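Local structure of glutathione S-transferase (Rhodospirillum rubrum F11, 4O7H) at residues A[134-148]-A[178-190]. The protein probably catalyses the conjugation of glutathione to electrophilic substrates, as a dimeric member of the glutathione S-transferase family. Numbering follows the deposited sequence.
Sequences RANVHTHLRYISWLI and DVPWEDHPQAKEW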
ATOM      1  N   ARG A 134      13.487   3.595  16.279  1.00 21.06           N
ATOM      2  CA  ARG A 134      14.878   4.019  16.232  1.00 23.04           C
ATOM      3  C   ARG A 134      15.799   2.860  15.925  1.00 21.58           C
ATOM      4  O   ARG A 134      16.772   3.013  15.213  1.00 23.51           O
ATOM      5  CB  ARG A 134      15.281   4.710  17.567  1.00 25.38           C
ATOM      6  CG  ARG A 134      14.738   6.127  17.686  1.00 25.84           C
ATOM      7  CD  ARG A 134      14.884   6.761  19.070  1.00 29.50           C
ATOM      8  NE  ARG A 134      16.280   6.727  19.450  1.00 31.17           N
ATOM      9  CZ  ARG A 134      17.192   7.586  19.012  1.00 33.05           C
ATOM     10  NH1 ARG A 134      16.849   8.589  18.195  1.00 34.50           N
ATOM     11  NH2 ARG A 134      18.453   7.447  19.396  1.00 35.00           N
ATOM     12  N   ALA A 135      15.492   1.670  16.428  1.00 21.64           N
ATOM     13  CA  ALA A 135      16.334   0.513  16.125  1.00 21.22           C
ATOM     14  C   ALA A 135      16.148   0.050  14.683  1.00 19.71           C
ATOM     15  O   ALA A 135      17.100  -0.300  14.004  1.00 19.54           O
ATOM     16  CB  ALA A 135      16.023  -0.614  17.090  1.00 23.40           C
ATOM     17  N   ASN A 136      14.900   0.067  14.227  1.00 21.86           N
ATOM     18  CA  ASN A 136      14.523  -0.463  12.921  1.00 20.27           C
ATOM     19  C   ASN A 136      15.014   0.403  11.789  1.00 17.34           C
ATOM     20  O   ASN A 136      15.316  -0.088  10.708  1.00 18.68           O
ATOM     21  CB  ASN A 136      12.991  -0.564  12.830  1.00 20.96           C
ATOM     22  CG  ASN A 136      12.425  -1.713  13.657  1.00 21.27           C
ATOM     23  OD1 ASN A 136      13.146  -2.655  13.972  1.00 26.01           O
ATOM     24  ND2 ASN A 136      11.185  -1.635  13.994  1.00 20.55           N
ATOM     25  N   VAL A 137      15.195   1.693  12.032  1.00 15.64           N
ATOM     26  CA  VAL A 137      15.657   2.565  10.929  1.00 14.76           C
ATOM     27  C   VAL A 137      17.069   2.171  10.488  1.00 16.12           C
ATOM     28  O   VAL A 137      17.424   2.308   9.340  1.00 15.02           O
ATOM     29  CB  VAL A 137      15.556   4.082  11.252  1.00 15.73           C
ATOM     30  CG1 VAL A 137      16.617   4.549  12.201  1.00 16.90           C
ATOM     31  CG2 VAL A 137      15.649   4.897   9.952  1.00 14.71           C
ATOM     32  N   HIS A 138      17.873   1.614  11.394  1.00 16.26           N
ATOM     33  CA  HIS A 138      19.189   1.143  10.972  1.00 18.59           C
ATOM     34  C   HIS A 138      19.149   0.076   9.836  1.00 16.11           C
ATOM     35  O   HIS A 138      19.948   0.126   8.918  1.00 16.58           O
ATOM     36  CB  HIS A 138      19.936   0.556  12.169  1.00 20.31           C
ATOM     37  CG  HIS A 138      20.464   1.580  13.111  1.00 20.56           C
ATOM     38  ND1 HIS A 138      21.674   2.206  12.933  1.00 20.71           N
ATOM     39  CD2 HIS A 138      19.943   2.084  14.251  1.00 20.98           C
ATOM     40  CE1 HIS A 138      21.877   3.054  13.919  1.00 21.32           C
ATOM     41  NE2 HIS A 138      20.839   3.008  14.725  1.00 22.18           N
ATOM     42  N   THR A 139      18.265  -0.902   9.937  1.00 17.37           N
ATOM     43  CA  THR A 139      18.177  -1.979   8.942  1.00 17.11           C
ATOM     44  C   THR A 139      17.837  -1.403   7.581  1.00 14.80           C
ATOM     45  O   THR A 139      18.397  -1.795   6.557  1.00 15.90           O
ATOM     46  CB  THR A 139      17.090  -2.979   9.335  1.00 20.93           C
ATOM     47  OG1 THR A 139      17.256  -3.343  10.724  1.00 25.97           O
ATOM     48  CG2 THR A 139      17.146  -4.188   8.476  1.00 21.20           C
ATOM     49  N   HIS A 140      16.922  -0.434   7.593  1.00 14.27           N
ATOM     50  CA  HIS A 140      16.558   0.253   6.342  1.00 13.77           C
ATOM     51  C   HIS A 140      17.651   1.092   5.733  1.00 13.02           C
ATOM     52  O   HIS A 140      17.807   1.123   4.502  1.00 13.81           O
ATOM     53  CB  HIS A 140      15.302   1.071   6.544  1.00 13.03           C
ATOM     54  CG  HIS A 140      14.121   0.210   6.788  1.00 13.78           C
ATOM     55  ND1 HIS A 140      13.383  -0.336   5.754  1.00 13.68           N
ATOM     56  CD2 HIS A 140      13.577  -0.254   7.937  1.00 13.53           C
ATOM     57  CE1 HIS A 140      12.446  -1.118   6.264  1.00 13.86           C
ATOM     58  NE2 HIS A 140      12.558  -1.106   7.582  1.00 14.46           N
ATOM     59  N   LEU A 141      18.366   1.832   6.591  1.00 12.24           N
ATOM     60  CA  LEU A 141      19.504   2.576   6.113  1.00 12.46           C
ATOM     61  C   LEU A 141      20.612   1.696   5.565  1.00 12.47           C
ATOM     62  O   LEU A 141      21.226   2.078   4.589  1.00 11.60           O
ATOM     63  CB  LEU A 141      20.057   3.505   7.174  1.00 12.40           C
ATOM     64  CG  LEU A 141      19.132   4.684   7.466  1.00 13.77           C
ATOM     65  CD1 LEU A 141      19.475   5.286   8.822  1.00 14.94           C
ATOM     66  CD2 LEU A 141      19.153   5.752   6.372  1.00 13.75           C
ATOM     67  N   ARG A 142      20.836   0.526   6.167  1.00 14.67           N
ATOM     68  CA  ARG A 142      21.831  -0.404   5.629  1.00 16.32           C
ATOM     69  C   ARG A 142      21.428  -0.890   4.233  1.00 15.11           C
ATOM     70  O   ARG A 142      22.275  -1.039   3.321  1.00 14.39           O
ATOM     71  CB  ARG A 142      22.046  -1.627   6.560  1.00 20.11           C
ATOM     72  CG  ARG A 142      22.755  -1.323   7.860  1.00 25.97           C
ATOM     73  CD  ARG A 142      23.373  -2.589   8.495  1.00 30.47           C
ATOM     74  NE  ARG A 142      22.353  -3.559   8.858  1.00 34.41           N
ATOM     75  CZ  ARG A 142      21.654  -3.518   9.986  1.00 36.94           C
ATOM     76  NH1 ARG A 142      21.864  -2.548  10.869  1.00 39.06           N
ATOM     77  NH2 ARG A 142      20.729  -4.441  10.216  1.00 39.65           N
ATOM     78  N   TYR A 143      20.127  -1.112   4.040  1.00 15.51           N
ATOM     79  CA  TYR A 143      19.634  -1.547   2.741  1.00 14.65           C
ATOM     80  C   TYR A 143      19.776  -0.478   1.679  1.00 14.25           C
ATOM     81  O   TYR A 143      20.168  -0.723   0.565  1.00 13.29           O
ATOM     82  CB  TYR A 143      18.174  -2.016   2.871  1.00 15.93           C
ATOM     83  CG  TYR A 143      17.613  -2.669   1.661  1.00 16.95           C
ATOM     84  CD1 TYR A 143      18.356  -3.596   0.943  1.00 18.13           C
ATOM     85  CD2 TYR A 143      16.345  -2.353   1.212  1.00 16.13           C
ATOM     86  CE1 TYR A 143      17.829  -4.209  -0.184  1.00 19.50           C
ATOM     87  CE2 TYR A 143      15.804  -2.963   0.102  1.00 17.18           C
ATOM     88  CZ  TYR A 143      16.548  -3.891  -0.592  1.00 18.81           C
ATOM     89  OH  TYR A 143      16.081  -4.474  -1.722  1.00 18.22           O
ATOM     90  N   ILE A 144      19.410   0.753   2.029  1.00 11.82           N
ATOM     91  CA  ILE A 144      19.621   1.872   1.133  1.00 11.60           C
ATOM     92  C   ILE A 144      21.081   1.992   0.733  1.00 12.02           C
ATOM     93  O   ILE A 144      21.411   2.159  -0.438  1.00 12.09           O
ATOM     94  CB  ILE A 144      19.105   3.174   1.790  1.00 11.18           C
ATOM     95  CG1 ILE A 144      17.578   3.146   1.899  1.00 12.42           C
ATOM     96  CG2 ILE A 144      19.604   4.386   1.024  1.00 13.26           C
ATOM     97  CD1 ILE A 144      16.998   4.290   2.674  1.00 11.95           C
ATOM     98  N   SER A 145      21.957   1.892   1.735  1.00 13.47           N
ATOM     99  CA  SER A 145      23.384   1.989   1.462  1.00 13.93           C
ATOM    100  C   SER A 145      23.842   0.896   0.471  1.00 13.95           C
ATOM    101  O   SER A 145      24.599   1.176  -0.442  1.00 14.78           O
ATOM    102  CB  SER A 145      24.200   1.876   2.731  1.00 14.52           C
ATOM    103  OG  SER A 145      23.971   2.994   3.606  1.00 16.01           O
ATOM    104  N   TRP A 146      23.345  -0.306   0.664  1.00 14.50           N
ATOM    105  CA  TRP A 146      23.629  -1.442  -0.262  1.00 14.84           C
ATOM    106  C   TRP A 146      23.163  -1.172  -1.686  1.00 14.72           C
ATOM    107  O   TRP A 146      23.945  -1.281  -2.673  1.00 14.56           O
ATOM    108  CB  TRP A 146      22.998  -2.729   0.299  1.00 15.40           C
ATOM    109  CG  TRP A 146      23.312  -3.912  -0.528  1.00 16.46           C
ATOM    110  CD1 TRP A 146      22.565  -4.422  -1.546  1.00 18.27           C
ATOM    111  CD2 TRP A 146      24.508  -4.711  -0.461  1.00 17.93           C
ATOM    112  NE1 TRP A 146      23.231  -5.499  -2.123  1.00 18.84           N
ATOM    113  CE2 TRP A 146      24.403  -5.707  -1.456  1.00 18.48           C
ATOM    114  CE3 TRP A 146      25.639  -4.680   0.354  1.00 17.78           C
ATOM    115  CZ2 TRP A 146      25.418  -6.663  -1.692  1.00 18.24           C
ATOM    116  CZ3 TRP A 146      26.663  -5.672   0.116  1.00 18.87           C
ATOM    117  CH2 TRP A 146      26.522  -6.611  -0.882  1.00 19.40           C
ATOM    118  N   LEU A 147      21.917  -0.699  -1.824  1.00 14.09           N
ATOM    119  CA  LEU A 147      21.379  -0.378  -3.148  1.00 15.27           C
ATOM    120  C   LEU A 147      22.179   0.731  -3.830  1.00 15.47           C
ATOM    121  O   LEU A 147      22.564   0.629  -4.990  1.00 14.94           O
ATOM    122  CB  LEU A 147      19.869  -0.017  -3.029  1.00 16.40           C
ATOM    123  CG  LEU A 147      18.941  -1.096  -2.523  1.00 18.71           C
ATOM    124  CD1 LEU A 147      17.603  -0.421  -2.293  1.00 20.67           C
ATOM    125  CD2 LEU A 147      18.865  -2.226  -3.568  1.00 19.12           C
ATOM    126  N   ILE A 148      22.420   1.838  -3.122  1.00 14.81           N
ATOM    127  CA  ILE A 148      23.038   3.027  -3.728  1.00 16.56           C
ATOM    128  C   ILE A 148      24.536   2.804  -3.945  1.00 16.96           C
ATOM    129  O   ILE A 148      25.135   3.507  -4.722  1.00 18.98           O
ATOM    130  CB  ILE A 148      22.703   4.334  -2.912  1.00 18.26           C
ATOM    131  CG1 ILE A 148      22.839   5.578  -3.807  1.00 21.33           C
ATOM    132  CG2 ILE A 148      23.562   4.486  -1.683  1.00 18.42           C
ATOM    133  CD1 ILE A 148      21.759   5.590  -4.863  1.00 22.63           C
ATOM    134  N   ASP A 178      15.486  11.653  14.521  1.00 15.66           N
ATOM    135  CA  ASP A 178      15.785  10.285  14.847  1.00 15.44           C
ATOM    136  C   ASP A 178      16.550   9.471  13.783  1.00 15.67           C
ATOM    137  O   ASP A 178      16.589   8.238  13.885  1.00 15.77           O
ATOM    138  CB  ASP A 178      14.462   9.569  15.211  1.00 16.80           C
ATOM    139  CG  ASP A 178      13.937   9.982  16.582  1.00 20.51           C
ATOM    140  OD1 ASP A 178      14.781  10.073  17.500  1.00 22.99           O
ATOM    141  OD2 ASP A 178      12.720  10.263  16.713  1.00 23.82           O
ATOM    142  N   VAL A 179      17.139  10.132  12.774  1.00 14.36           N
ATOM    143  CA  VAL A 179      17.924   9.390  11.799  1.00 13.59           C
ATOM    144  C   VAL A 179      19.399   9.343  12.198  1.00 13.47           C
ATOM    145  O   VAL A 179      20.024  10.395  12.314  1.00 14.21           O
ATOM    146  CB  VAL A 179      17.818   9.957  10.387  1.00 13.16           C
ATOM    147  CG1 VAL A 179      18.441   9.009   9.434  1.00 12.86           C
ATOM    148  CG2 VAL A 179      16.366  10.193   9.989  1.00 12.57           C
ATOM    149  N   PRO A 180      19.968   8.128  12.338  1.00 13.02           N
ATOM    150  CA  PRO A 180      21.400   7.965  12.675  1.00 14.46           C
ATOM    151  C   PRO A 180      22.276   8.046  11.439  1.00 13.78           C
ATOM    152  O   PRO A 180      22.907   7.063  10.989  1.00 13.95           O
ATOM    153  CB  PRO A 180      21.413   6.574  13.328  1.00 14.57           C
ATOM    154  CG  PRO A 180      20.369   5.826  12.574  1.00 14.40           C
ATOM    155  CD  PRO A 180      19.274   6.822  12.309  1.00 14.33           C
ATOM    156  N   TRP A 181      22.291   9.224  10.835  1.00 13.79           N
ATOM    157  CA  TRP A 181      22.915   9.423   9.549  1.00 14.21           C
ATOM    158  C   TRP A 181      24.385   8.982   9.524  1.00 15.69           C
ATOM    159  O   TRP A 181      24.848   8.381   8.555  1.00 15.70           O
ATOM    160  CB  TRP A 181      22.855  10.881   9.109  1.00 14.77           C
ATOM    161  CG  TRP A 181      21.496  11.409   8.775  1.00 13.05           C
ATOM    162  CD1 TRP A 181      20.841  12.389   9.406  1.00 13.76           C
ATOM    163  CD2 TRP A 181      20.639  10.974   7.700  1.00 13.24           C
ATOM    164  NE1 TRP A 181      19.616  12.612   8.808  1.00 14.11           N
ATOM    165  CE2 TRP A 181      19.480  11.775   7.745  1.00 12.80           C
ATOM    166  CE3 TRP A 181      20.759  10.017   6.709  1.00 12.28           C
ATOM    167  CZ2 TRP A 181      18.418  11.605   6.855  1.00 11.82           C
ATOM    168  CZ3 TRP A 181      19.708   9.863   5.793  1.00 13.22           C
ATOM    169  CH2 TRP A 181      18.563  10.669   5.884  1.00 12.38           C
ATOM    170  N   GLU A 182      25.125   9.307  10.570  1.00 16.53           N
ATOM    171  CA  GLU A 182      26.562   9.066  10.472  1.00 19.20           C
ATOM    172  C   GLU A 182      26.911   7.589  10.639  1.00 19.97           C
ATOM    173  O   GLU A 182      28.035   7.164  10.353  1.00 20.71           O
ATOM    174  CB  GLU A 182      27.306   9.942  11.467  1.00 19.56           C
ATOM    175  CG  GLU A 182      27.162  11.435  11.140  1.00 20.16           C
ATOM    176  CD  GLU A 182      27.974  11.912   9.947  1.00 23.68           C
ATOM    177  OE1 GLU A 182      28.554  11.104   9.171  1.00 25.88           O
ATOM    178  OE2 GLU A 182      28.078  13.138   9.770  1.00 28.66           O
ATOM    179  N   ASP A 183      25.949   6.783  11.072  1.00 18.41           N
ATOM    180  CA  ASP A 183      26.165   5.335  11.057  1.00 19.57           C
ATOM    181  C   ASP A 183      26.029   4.724   9.649  1.00 18.71           C
ATOM    182  O   ASP A 183      26.317   3.534   9.445  1.00 16.82           O
ATOM    183  CB  ASP A 183      25.225   4.633  12.017  1.00 21.10           C
ATOM    184  CG  ASP A 183      25.563   4.906  13.449  1.00 26.11           C
ATOM    185  OD1 ASP A 183      26.758   5.069  13.722  1.00 27.07           O
ATOM    186  OD2 ASP A 183      24.648   4.938  14.273  1.00 26.77           O
ATOM    187  N   HIS A 184      25.499   5.499   8.690  1.00 16.46           N
ATOM    188  CA  HIS A 184      25.161   4.993   7.353  1.00 15.99           C
ATOM    189  C   HIS A 184      25.547   6.011   6.287  1.00 16.40           C
ATOM    190  O   HIS A 184      24.671   6.627   5.612  1.00 16.49           O
ATOM    191  CB  HIS A 184      23.693   4.671   7.318  1.00 15.89           C
ATOM    192  CG  HIS A 184      23.304   3.630   8.312  1.00 16.12           C
ATOM    193  ND1 HIS A 184      22.816   3.926   9.564  1.00 17.18           N
ATOM    194  CD2 HIS A 184      23.390   2.288   8.244  1.00 14.64           C
ATOM    195  CE1 HIS A 184      22.593   2.803  10.226  1.00 15.26           C
ATOM    196  NE2 HIS A 184      22.960   1.799   9.452  1.00 19.38           N
ATOM    197  N   PRO A 185      26.862   6.266   6.146  1.00 16.23           N
ATOM    198  CA  PRO A 185      27.323   7.352   5.292  1.00 16.33           C
ATOM    199  C   PRO A 185      26.878   7.276   3.806  1.00 15.86           C
ATOM    200  O   PRO A 185      26.665   8.314   3.183  1.00 17.98           O
ATOM    201  CB  PRO A 185      28.848   7.308   5.426  1.00 17.29           C
ATOM    202  CG  PRO A 185      29.164   5.962   6.028  1.00 17.47           C
ATOM    203  CD  PRO A 185      27.986   5.609   6.870  1.00 17.35           C
ATOM    204  N   GLN A 186      26.745   6.082   3.234  1.00 16.34           N
ATOM    205  CA  GLN A 186      26.342   5.986   1.825  1.00 16.44           C
ATOM    206  C   GLN A 186      24.860   6.450   1.699  1.00 15.14           C
ATOM    207  O   GLN A 186      24.506   7.156   0.754  1.00 13.94           O
ATOM    208  CB  GLN A 186      26.519   4.551   1.320  1.00 20.33           C
ATOM    209  CG  GLN A 186      27.987   4.118   1.391  1.00 23.85           C
ATOM    210  CD  GLN A 186      28.194   2.602   1.435  1.00 29.67           C
ATOM    211  OE1 GLN A 186      27.622   1.902   2.270  1.00 35.68           O
ATOM    212  NE2 GLN A 186      29.011   2.100   0.526  1.00 32.39           N
ATOM    213  N   ALA A 187      24.015   5.995   2.605  1.00 13.42           N
ATOM    214  CA  ALA A 187      22.590   6.472   2.654  1.00 12.11           C
ATOM    215  C   ALA A 187      22.508   7.963   2.906  1.00 12.34           C
ATOM    216  O   ALA A 187      21.712   8.667   2.265  1.00 11.56           O
ATOM    217  CB  ALA A 187      21.771   5.758   3.733  1.00 11.65           C
ATOM    218  N   LYS A 188      23.355   8.463   3.811  1.00 12.64           N
ATOM    219  CA  LYS A 188      23.394   9.892   4.051  1.00 13.68           C
ATOM    220  C   LYS A 188      23.705  10.705   2.794  1.00 13.33           C
ATOM    221  O   LYS A 188      23.050  11.739   2.486  1.00 11.33           O
ATOM    222  CB  LYS A 188      24.448  10.185   5.128  1.00 13.65           C
ATOM    223  CG  LYS A 188      24.425  11.645   5.555  1.00 15.36           C
ATOM    224  CD  LYS A 188      25.565  12.000   6.495  1.00 17.68           C
ATOM    225  CE  LYS A 188      25.664  13.515   6.551  1.00 22.17           C
ATOM    226  NZ  LYS A 188      26.800  13.989   7.396  1.00 26.14           N
ATOM    227  N   GLU A 189      24.692  10.250   2.037  1.00 14.37           N
ATOM    228  CA  GLU A 189      25.050  10.935   0.803  1.00 15.23           C
ATOM    229  C   GLU A 189      23.930  10.932  -0.217  1.00 13.45           C
ATOM    230  O   GLU A 189      23.726  11.903  -0.889  1.00 13.55           O
ATOM    231  CB  GLU A 189      26.347  10.377   0.204  1.00 20.14           C
ATOM    232  CG  GLU A 189      27.569  10.897   0.973  1.00 25.15           C
ATOM    233  CD  GLU A 189      27.436  12.383   1.401  1.00 32.08           C
ATOM    234  OE1 GLU A 189      27.380  13.302   0.511  1.00 33.31           O
ATOM    235  OE2 GLU A 189      27.347  12.656   2.652  1.00 36.11           O
ATOM    236  N   TRP A 190      23.231   9.804  -0.333  1.00 11.42           N
ATOM    237  CA  TRP A 190      22.099   9.696  -1.234  1.00 11.24           C
ATOM    238  C   TRP A 190      20.992  10.651  -0.817  1.00 10.84           C
ATOM    239  O   TRP A 190      20.413  11.365  -1.647  1.00 11.32           O
ATOM    240  CB  TRP A 190      21.611   8.235  -1.305  1.00 11.40           C
ATOM    241  CG  TRP A 190      20.133   8.144  -1.773  1.00 11.09           C
ATOM    242  CD1 TRP A 190      19.688   8.110  -3.019  1.00 11.50           C
ATOM    243  CD2 TRP A 190      18.982   8.080  -0.932  1.00 11.35           C
ATOM    244  NE1 TRP A 190      18.319   8.014  -3.057  1.00 11.09           N
ATOM    245  CE2 TRP A 190      17.859   8.022  -1.765  1.00 10.93           C
ATOM    246  CE3 TRP A 190      18.802   8.099   0.442  1.00 11.35           C
ATOM    247  CZ2 TRP A 190      16.567   8.006  -1.257  1.00 11.18           C
ATOM    248  CZ3 TRP A 190      17.537   8.108   0.955  1.00 11.39           C
ATOM    249  CH2 TRP A 190      16.423   8.039   0.109  1.00 10.19           C
TER
HETATM  250  O   HOH W   1      26.896   3.466   4.584  1.00 26.51           O
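L141 lays its CB over one face of the H184 imidazole, a CH-pi contact 3.6 Å from CB to the ring centroid. With CG anti to the carbonyl carbon, the H184 ring is set against L141, R142 CG at its edge, and the H138 ring, rim to rim with planes at 55°. H184 ND1 gives a weak hydrogen bond to P180 O, helping fix the ring's turn; an alanine here, without the ring, would probably leave a gap beneath L141 CB and the H138 rim without its neighbour. P180 CG sits over one face of the H138 ring, a CH-pi contact 3.7 Å from CG to the centroid, while the compact proline also presses CD on V137 CG1. At one end R134 NH1 forms a hydrogen-bonded salt bridge to D178 OD1 (2.6 Å), met on its anti side and near the guanidinium plane, guanidinium and carboxylate planes 70° apart; K114 forms a salt bridge to D178 OD2. Small S145 and A187 let the axes of helix segments 134-148 and 185-190 come within 7.8 Å, crossing at 74°: S145 OG accepts a weak hydrogen bond from A187 N, and a water links S145 OG to Q186 N and OE1. Beyond them I144 and I148 pack on W190, whose NE1 hydrogen-bonds D163 OD1. Helix 127-150 thus packs against the start of helix 185-195 and the turn leading into it, within the all-helical C-terminal domain of the glutathione S-transferase fold.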